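Long-range contacts in probable transcriptional regulatory protein aq_1575 (Aquifex aeolicus, PDB 1LFP), which probably binds DNA and takes part in regulating transcription: residues F134-Y139 and I199-I204; M98-T103 and Q233-F238. One frame throughout, in Å; residues are numbered along the deposited sequence.

Contact 1 (F134-Y139 and I199-I204); sequences FERKGY and ITWKPI
R136 lays its CG over one face of the W201 indole. This is a CH-pi contact, with CG 3.9 Å from the centroid of the W201 six-membered ring. CG sits toward the rim of the ring, nearest CE2 and CZ2. Beyond it the R136 chain bends, and the guanidinium plane stands 82° from the indole. The guanidinium has I199 CG2 over one of its faces. At the edge of the indole, near its plane, F134 CB lies 3.9 Å from W201 CE3. The F134 ring meets P203 obliquely, CD1 being 3.5 Å from P203 N. An alanine in place of W201 would probably leave R136 CG without its aromatic surface and open a gap beside F134 CB. The side chains of E135, K137, T200 and K202 are on the other face of the sheet. K137 CG meets K202 CB at 4.0 Å. Y139 CB is close to the T200 methyl, with 3.4 Å between Y139 CB and T200 CG2.

These side chains are set by an antiparallel ladder. E135 and K202 exchange two backbone hydrogen bonds. K137 and T200 exchange two more, and T200 N to K137 O is nearly straight, with 176° at the hydrogen. R136 and W201 form the non-hydrogen-bonded pair between them.

K202 NZ has its salt bridge with D163 and a cation-pi contact with Y174. Strand 196-203 is an outermost strand of a four-stranded antiparallel sheet, and strand 170-175 flanks 134-143 on the other side. F134 and W201 pack on strands 95-103 and 231-239 of the second sheet.

Contact 2 (M98-T103 and Q233-F238); sequences MVLATT and QVIANF
M98 and I235 start a regular antiparallel ladder, the two short strands running at 171° to each other with their axes 4.8 Å apart at closest. M98 N gives its hydrogen to I235 O at 2.8 Å, and I235 N returns one to M98 O. L100 and Q233 form the next hydrogen-bonded pair. The bond from L100 N to Q233 O is nearly straight (175°). The one from Q233 N to L100 O is longer at 3.2 Å and reaches a lone pair of the L100 carbonyl. In all four bonds the donor lies in the plane of the acceptor's carbonyl.

V99 and V234 make the non-hydrogen-bonded pair between these rungs. Their side chains share one face of the sheet. M98, L100, Q233 and I235 are on the other. M98 is modelled as selenomethionine. L100 and Q233 lie side by side and point the same way, L100 CB being 4.0 Å from Q233 CB. The two methyls of L100 have different partners. CD2 turns to the Q233 side chain, while L100 CD1 meets I235 CD1 at 3.9 Å. The L100 and I235 side chains cross obliquely. They belong to different hydrogen-bonded pairs, with the V99-V234 pair between.

Strand 83-91 pairs with the other side of strand 95-103, where V99 bonds to Y87 and A101 to V85 through the backbone. The arrangement is that of two adjacent strands inside a mixed beta sheet. The ladder ties strand 231-239, late in the chain, to the early hairpin of strands 83-91 and 95-103.

How the contacts relate
Both contacts are antiparallel strand pairs, but they belong to different sheets. Contact 1 joins 134-139 to 199-204 at the border of the four-stranded antiparallel sheet. Contact 2 lies between inner strands of the mixed sheet and is nearer the centre of the chain. Along the sequence, contact 1 is nested inside the loop closed by contact 2. Each is partly buried. Contact 1 has several exposed residues and carries charged side chains as well as aromatic ones. Contact 2 has none fully exposed, and its side chains are mostly aliphatic. The sheets meet where W201 packs on M98 and L100, and T200 on I235.

Contact 1 (F134-Y139 and I199-I204)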
loop_
_atom_site.group_PDB
_atom_site.type_symbol
_atom_site.label_atom_id
_atom_site.label_comp_id
_atom_site.label_asym_id
_atom_site.label_seq_id
_atom_site.Cartn_x
_atom_site.Cartn_y
_atom_site.Cartn_z
ATOM N N PHE A 134 10.647 -10.118 5.012
ATOM C CA PHE A 134 9.430 -9.968 4.207
ATOM C C PHE A 134 9.586 -10.592 2.823
ATOM O O PHE A 134 10.709 -10.903 2.388
ATOM C CB PHE A 134 9.164 -8.470 3.992
ATOM C CG PHE A 134 8.949 -7.696 5.263
ATOM C CD1 PHE A 134 7.673 -7.300 5.631
ATOM C CD2 PHE A 134 10.030 -7.302 6.049
ATOM C CE1 PHE A 134 7.469 -6.501 6.770
ATOM C CE2 PHE A 134 9.857 -6.517 7.173
ATOM C CZ PHE A 134 8.580 -6.104 7.552
ATOM N N GLU A 135 8.460 -10.774 2.128
ATOM C CA GLU A 135 8.497 -11.291 0.756
ATOM C C GLU A 135 7.632 -10.367 -0.117
ATOM O O GLU A 135 6.630 -9.857 0.330
ATOM C CB GLU A 135 7.930 -12.715 0.658
ATOM C CG GLU A 135 8.099 -13.538 1.944
ATOM C CD GLU A 135 7.693 -15.018 1.787
ATOM O OE1 GLU A 135 8.261 -15.693 0.916
ATOM O OE2 GLU A 135 6.824 -15.501 2.549
ATOM N N ARG A 136 8.060 -10.126 -1.355
ATOM C CA ARG A 136 7.296 -9.299 -2.284
ATOM C C ARG A 136 6.103 -10.110 -2.757
ATOM O O ARG A 136 6.258 -11.252 -3.203
ATOM C CB ARG A 136 8.181 -8.935 -3.488
ATOM C CG ARG A 136 8.142 -7.454 -3.809
ATOM C CD ARG A 136 8.850 -7.085 -5.106
ATOM N NE ARG A 136 8.377 -7.901 -6.210
ATOM C CZ ARG A 136 8.437 -7.546 -7.484
ATOM N NH1 ARG A 136 8.947 -6.378 -7.825
ATOM N NH2 ARG A 136 8.000 -8.369 -8.417
ATOM N N LYS A 137 4.903 -9.545 -2.656
ATOM C CA LYS A 137 3.694 -10.254 -3.067
ATOM C C LYS A 137 2.696 -9.320 -3.749
ATOM O O LYS A 137 2.729 -8.098 -3.581
ATOM C CB LYS A 137 2.926 -10.835 -1.860
ATOM C CG LYS A 137 3.619 -11.903 -1.001
ATOM C CD LYS A 137 3.535 -13.268 -1.687
ATOM C CE LYS A 137 4.405 -14.266 -0.979
ATOM N NZ LYS A 137 5.723 -13.641 -0.838
ATOM N N GLY A 138 1.797 -9.927 -4.511
ATOM C CA GLY A 138 0.701 -9.157 -5.081
ATOM C C GLY A 138 -0.292 -9.031 -3.937
ATOM O O GLY A 138 -0.414 -9.935 -3.138
ATOM N N TYR A 139 -1.027 -7.926 -3.894
ATOM C CA TYR A 139 -1.977 -7.670 -2.837
ATOM C C TYR A 139 -3.268 -7.150 -3.447
ATOM O O TYR A 139 -3.255 -6.186 -4.196
ATOM C CB TYR A 139 -1.343 -6.618 -1.921
ATOM C CG TYR A 139 -2.195 -6.112 -0.814
ATOM C CD1 TYR A 139 -2.911 -4.926 -0.945
ATOM C CD2 TYR A 139 -2.211 -6.774 0.418
ATOM C CE1 TYR A 139 -3.614 -4.395 0.138
ATOM C CE2 TYR A 139 -2.910 -6.263 1.499
ATOM C CZ TYR A 139 -3.612 -5.076 1.356
ATOM O OH TYR A 139 -4.335 -4.581 2.427
ATOM N N ILE A 199 1.481 -4.286 -5.803
ATOM C CA ILE A 199 2.570 -5.101 -5.307
ATOM C C ILE A 199 2.924 -4.544 -3.930
ATOM O O ILE A 199 3.048 -3.316 -3.760
ATOM C CB ILE A 199 3.805 -4.973 -6.253
ATOM C CG1 ILE A 199 3.514 -5.665 -7.578
ATOM C CG2 ILE A 199 5.064 -5.511 -5.560
ATOM C CD1 ILE A 199 3.332 -7.151 -7.482
ATOM N N THR A 200 3.066 -5.432 -2.945
ATOM C CA THR A 200 3.426 -5.010 -1.599
ATOM C C THR A 200 4.452 -6.000 -1.031
ATOM O O THR A 200 4.963 -6.869 -1.748
ATOM C CB THR A 200 2.190 -4.952 -0.678
ATOM O OG1 THR A 200 2.536 -4.324 0.555
ATOM C CG2 THR A 200 1.631 -6.331 -0.401
ATOM N N TRP A 201 4.776 -5.849 0.245
ATOM C CA TRP A 201 5.724 -6.771 0.899
ATOM C C TRP A 201 4.957 -7.363 2.078
ATOM O O TRP A 201 4.196 -6.649 2.699
ATOM C CB TRP A 201 6.943 -6.017 1.395
ATOM C CG TRP A 201 7.806 -5.567 0.319
ATOM C CD1 TRP A 201 7.542 -4.555 -0.554
ATOM C CD2 TRP A 201 9.058 -6.145 -0.086
ATOM N NE1 TRP A 201 8.557 -4.474 -1.496
ATOM C CE2 TRP A 201 9.496 -5.436 -1.220
ATOM C CE3 TRP A 201 9.853 -7.200 0.401
ATOM C CZ2 TRP A 201 10.703 -5.746 -1.878
ATOM C CZ3 TRP A 201 11.059 -7.507 -0.245
ATOM C CH2 TRP A 201 11.469 -6.778 -1.375
ATOM N N LYS A 202 5.108 -8.660 2.310
ATOM C CA LYS A 202 4.376 -9.336 3.385
ATOM C C LYS A 202 5.359 -9.933 4.393
ATOM O O LYS A 202 6.306 -10.597 4.018
ATOM C CB LYS A 202 3.536 -10.472 2.760
ATOM C CG LYS A 202 2.684 -11.279 3.771
ATOM C CD LYS A 202 1.892 -12.363 3.014
ATOM C CE LYS A 202 0.784 -13.006 3.895
ATOM N NZ LYS A 202 1.241 -14.236 4.587
ATOM N N PRO A 203 5.149 -9.699 5.698
ATOM C CA PRO A 203 6.095 -10.300 6.645
ATOM C C PRO A 203 6.074 -11.819 6.594
ATOM O O PRO A 203 5.010 -12.431 6.404
ATOM C CB PRO A 203 5.626 -9.759 8.011
ATOM C CG PRO A 203 4.201 -9.428 7.772
ATOM C CD PRO A 203 4.153 -8.868 6.383
ATOM N N ILE A 204 7.248 -12.437 6.751
ATOM C CA ILE A 204 7.346 -13.891 6.718
ATOM C C ILE A 204 7.086 -14.434 8.109
ATOM O O ILE A 204 6.929 -15.647 8.310
ATOM C CB ILE A 204 8.740 -14.342 6.247
ATOM C CG1 ILE A 204 9.799 -14.023 7.304
ATOM C CG2 ILE A 204 9.107 -13.581 4.950
ATOM C CD1 ILE A 204 11.135 -14.751 7.018
#

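Contact 2 (M98-T103 and Q233-F238)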
loop_
_atom_site.group_PDB
_atom_site.type_symbol
_atom_site.label_atom_id
_atom_site.label_comp_id
_atom_site.label_asym_id
_atom_site.label_seq_id
_atom_site.Cartn_x
_atom_site.Cartn_y
_atom_site.Cartn_z
HETATM N N MSE A 98 8.841 -1.573 6.548
HETATM C CA MSE A 98 9.321 -1.220 5.189
HETATM C C MSE A 98 8.417 -0.059 4.776
HETATM O O MSE A 98 7.231 -0.026 5.084
HETATM C CB MSE A 98 9.176 -2.373 4.202
HETATM C CG MSE A 98 10.257 -3.493 4.374
HETATM SE SE MSE A 98 10.120 -4.944 3.274
HETATM C CE MSE A 98 8.455 -5.215 3.588
ATOM N N VAL A 99 8.971 0.905 4.056
ATOM C CA VAL A 99 8.190 2.053 3.644
ATOM C C VAL A 99 8.406 2.184 2.166
ATOM O O VAL A 99 9.545 2.217 1.756
ATOM C CB VAL A 99 8.696 3.334 4.325
ATOM C CG1 VAL A 99 7.944 4.566 3.773
ATOM C CG2 VAL A 99 8.508 3.191 5.853
ATOM N N LEU A 100 7.328 2.205 1.389
ATOM C CA LEU A 100 7.425 2.329 -0.058
ATOM C C LEU A 100 7.053 3.785 -0.357
ATOM O O LEU A 100 5.953 4.238 -0.052
ATOM C CB LEU A 100 6.462 1.327 -0.704
ATOM C CG LEU A 100 6.937 -0.118 -0.932
ATOM C CD1 LEU A 100 7.677 -0.708 0.279
ATOM C CD2 LEU A 100 5.746 -0.947 -1.388
ATOM N N ALA A 101 8.010 4.541 -0.889
ATOM C CA ALA A 101 7.770 5.944 -1.167
ATOM C C ALA A 101 7.980 6.259 -2.647
ATOM O O ALA A 101 8.637 5.510 -3.365
ATOM C CB ALA A 101 8.694 6.784 -0.302
ATOM N N THR A 102 7.337 7.332 -3.117
ATOM C CA THR A 102 7.484 7.777 -4.510
ATOM C C THR A 102 7.743 9.251 -4.298
ATOM O O THR A 102 6.835 9.986 -3.891
ATOM C CB THR A 102 6.194 7.560 -5.348
ATOM O OG1 THR A 102 5.874 6.162 -5.409
ATOM C CG2 THR A 102 6.410 8.075 -6.779
ATOM N N THR A 103 8.974 9.684 -4.573
ATOM C CA THR A 103 9.388 11.048 -4.295
ATOM C C THR A 103 10.216 11.660 -5.410
ATOM O O THR A 103 10.818 10.945 -6.219
ATOM C CB THR A 103 10.189 11.101 -2.935
ATOM O OG1 THR A 103 10.596 12.443 -2.647
ATOM C CG2 THR A 103 11.425 10.202 -2.987
ATOM N N GLN A 233 3.016 3.193 0.744
ATOM C CA GLN A 233 2.688 2.052 1.567
ATOM C C GLN A 233 3.588 1.892 2.752
ATOM O O GLN A 233 4.770 2.128 2.675
ATOM C CB GLN A 233 2.811 0.755 0.787
ATOM C CG GLN A 233 1.838 0.556 -0.390
ATOM C CD GLN A 233 2.011 -0.829 -0.990
ATOM O OE1 GLN A 233 2.305 -0.991 -2.185
ATOM N NE2 GLN A 233 1.849 -1.840 -0.154
ATOM N N VAL A 234 3.020 1.446 3.860
ATOM C CA VAL A 234 3.847 1.201 5.049
ATOM C C VAL A 234 3.507 -0.232 5.472
ATOM O O VAL A 234 2.329 -0.562 5.585
ATOM C CB VAL A 234 3.459 2.107 6.201
ATOM C CG1 VAL A 234 4.238 1.701 7.411
ATOM C CG2 VAL A 234 3.748 3.574 5.851
ATOM N N ILE A 235 4.512 -1.064 5.681
ATOM C CA ILE A 235 4.337 -2.467 6.078
ATOM C C ILE A 235 5.165 -2.774 7.311
ATOM O O ILE A 235 6.314 -2.371 7.408
ATOM C CB ILE A 235 4.775 -3.459 4.966
ATOM C CG1 ILE A 235 4.182 -3.045 3.607
ATOM C CG2 ILE A 235 4.258 -4.874 5.306
ATOM C CD1 ILE A 235 5.244 -2.665 2.557
ATOM N N ALA A 236 4.566 -3.449 8.280
ATOM C CA ALA A 236 5.314 -3.798 9.490
ATOM C C ALA A 236 5.009 -5.221 9.877
ATOM O O ALA A 236 3.998 -5.799 9.426
ATOM C CB ALA A 236 4.960 -2.841 10.624
ATOM N N ASN A 237 5.875 -5.820 10.684
ATOM C CA ASN A 237 5.652 -7.215 11.076
ATOM C C ASN A 237 5.225 -7.397 12.524
ATOM O O ASN A 237 5.465 -8.464 13.103
ATOM C CB ASN A 237 6.898 -8.067 10.852
ATOM C CG ASN A 237 8.058 -7.695 11.747
ATOM O OD1 ASN A 237 9.086 -8.379 11.738
ATOM N ND2 ASN A 237 7.927 -6.625 12.510
ATOM N N PHE A 238 4.625 -6.371 13.116
ATOM C CA PHE A 238 4.191 -6.481 14.509
ATOM C C PHE A 238 3.022 -7.431 14.705
ATOM O O PHE A 238 2.268 -7.740 13.784
ATOM C CB PHE A 238 3.777 -5.115 15.066
ATOM C CG PHE A 238 2.539 -4.540 14.407
ATOM C CD1 PHE A 238 1.277 -5.133 14.580
ATOM C CD2 PHE A 238 2.647 -3.450 13.565
ATOM C CE1 PHE A 238 0.148 -4.643 13.907
ATOM C CE2 PHE A 238 1.527 -2.947 12.882
ATOM C CZ PHE A 238 0.269 -3.553 13.056
#